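Local coordinates for nucleocapsid protein (Sin Nombre virus, PDB 2IC6), which probably packages the viral RNA genome as the hantavirus nucleocapsid protein, of which this N-terminal fragment folds as an antiparallel coiled coil, at residues R66-A69 / D70-A73. The protein carries 1 engineered substitution. Residues are numbered along the deposited sequence; the frame is centred on the assembly and turned at random.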
loop_
_atom_site.group_PDB
_atom_site.type_symbol
_atom_site.label_atom_id
_atom_site.label_comp_id
_atom_site.label_asym_id
_atom_site.label_seq_id
_atom_site.Cartn_x
_atom_site.Cartn_y
_atom_site.Cartn_z
ATOM N N ARG A 66 11.041 8.182 -3.620
ATOM C CA ARG A 66 12.426 8.356 -4.108
ATOM C C ARG A 66 12.461 9.347 -5.243
ATOM O O ARG A 66 13.418 10.147 -5.371
ATOM C CB ARG A 66 13.036 7.008 -4.454
ATOM C CG ARG A 66 13.485 6.191 -3.209
ATOM C CD ARG A 66 14.045 4.819 -3.562
ATOM N NE ARG A 66 14.562 4.061 -2.411
ATOM C CZ ARG A 66 15.816 4.129 -1.934
ATOM N NH1 ARG A 66 16.781 4.911 -2.466
ATOM N NH2 ARG A 66 16.099 3.377 -0.869
ATOM N N GLU A 67 11.489 9.294 -6.140
ATOM C CA GLU A 67 11.450 10.257 -7.265
ATOM C C GLU A 67 11.183 11.663 -6.769
ATOM O O GLU A 67 11.803 12.611 -7.253
ATOM C CB GLU A 67 10.466 9.825 -8.296
ATOM C CG GLU A 67 11.027 8.573 -8.974
ATOM C CD GLU A 67 10.178 8.046 -10.151
ATOM O OE1 GLU A 67 9.357 8.809 -10.724
ATOM O OE2 GLU A 67 10.504 6.922 -10.593
ATOM N N LEU A 68 10.251 11.869 -5.824
ATOM C CA LEU A 68 10.043 13.207 -5.290
ATOM C C LEU A 68 11.307 13.760 -4.635
ATOM O O LEU A 68 11.602 14.951 -4.793
ATOM C CB LEU A 68 8.857 13.178 -4.313
ATOM C CG LEU A 68 8.469 14.560 -3.781
ATOM C CD1 LEU A 68 8.197 15.612 -4.818
ATOM C CD2 LEU A 68 7.283 14.431 -2.808
ATOM N N ALA A 69 12.055 12.926 -3.917
ATOM C CA ALA A 69 13.298 13.352 -3.322
ATOM C C ALA A 69 14.226 13.922 -4.410
ATOM O O ALA A 69 14.847 14.987 -4.233
ATOM C CB ALA A 69 13.925 12.289 -2.558
ATOM N N ASP A 70 14.363 13.224 -5.518
ATOM C CA ASP A 70 15.202 13.675 -6.610
ATOM C C ASP A 70 14.599 14.889 -7.348
ATOM O O ASP A 70 15.340 15.823 -7.750
ATOM C CB ASP A 70 15.550 12.582 -7.597
ATOM C CG ASP A 70 16.880 11.994 -7.298
ATOM O OD1 ASP A 70 16.893 10.849 -6.973
ATOM O OD2 ASP A 70 17.932 12.707 -7.336
ATOM N N LEU A 71 13.304 14.990 -7.500
ATOM C CA LEU A 71 12.681 16.186 -8.064
ATOM C C LEU A 71 13.030 17.431 -7.224
ATOM O O LEU A 71 13.375 18.497 -7.754
ATOM C CB LEU A 71 11.155 16.038 -8.157
ATOM C CG LEU A 71 10.632 15.111 -9.258
ATOM C CD1 LEU A 71 9.135 14.793 -9.019
ATOM C CD2 LEU A 71 10.848 15.707 -10.641
ATOM N N ILE A 72 12.937 17.287 -5.905
ATOM C CA ILE A 72 13.267 18.373 -4.964
ATOM C C ILE A 72 14.748 18.722 -5.117
ATOM O O ILE A 72 15.106 19.897 -5.210
ATOM C CB ILE A 72 12.904 17.978 -3.517
ATOM C CG1 ILE A 72 11.392 17.938 -3.346
ATOM C CG2 ILE A 72 13.564 18.975 -2.514
ATOM C CD1 ILE A 72 10.882 17.195 -2.080
ATOM N N ALA A 73 15.641 17.736 -5.089
ATOM C CA ALA A 73 17.070 18.030 -5.140
ATOM C C ALA A 73 17.418 18.803 -6.422
ATOM O O ALA A 73 18.220 19.734 -6.423
ATOM C CB ALA A 73 17.862 16.738 -5.072
HETATM O O HOH W 1 15.984 9.359 -4.511
#
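Leu68 and Ile72, one helical turn apart, meet where the CD1 methyl at the end of Ile72 sits against the branch point of Leu68, 4.0 Å from its CG and almost as near to its CD1 methyl, the two side chains running aslant to each other rather than side by side. Ile72 gets there because its CG1 arm stands anti to the carbonyl carbon (chi1 -70°) and folds back down the helix, which also lays CG1 3.3 Å from the backbone O of Leu68. That same O of Leu68 accepts a hydrogen bond from N of Ile72 at 2.9 Å, so the isoleucine arm lies close beside a carbonyl already engaged. Leu71 leans back in the same manner, its CG resting 3.4 Å from O of Glu67, the acceptor for its own N-H. Its CD1 comes only loosely to CD1 of Leu68, at 4.4 Å. Round the helix, on the polar side, a water donates to O of Arg66 at 2.8 Å; its reach to OD1 of Asp70 belongs to one of two modelled conformers and is doubtful. The Arg66 carbonyl thus takes two bonds, the second a rather long one from the Asp70 amide. All this belongs to the C-terminal part of helix 41-74 in the antiparallel coiled coil, where Leu68 rests on Gln11 and Ile14, Leu71 on Val10 and Ile72 on Leu7, all from the N-terminal part of helix 6-37.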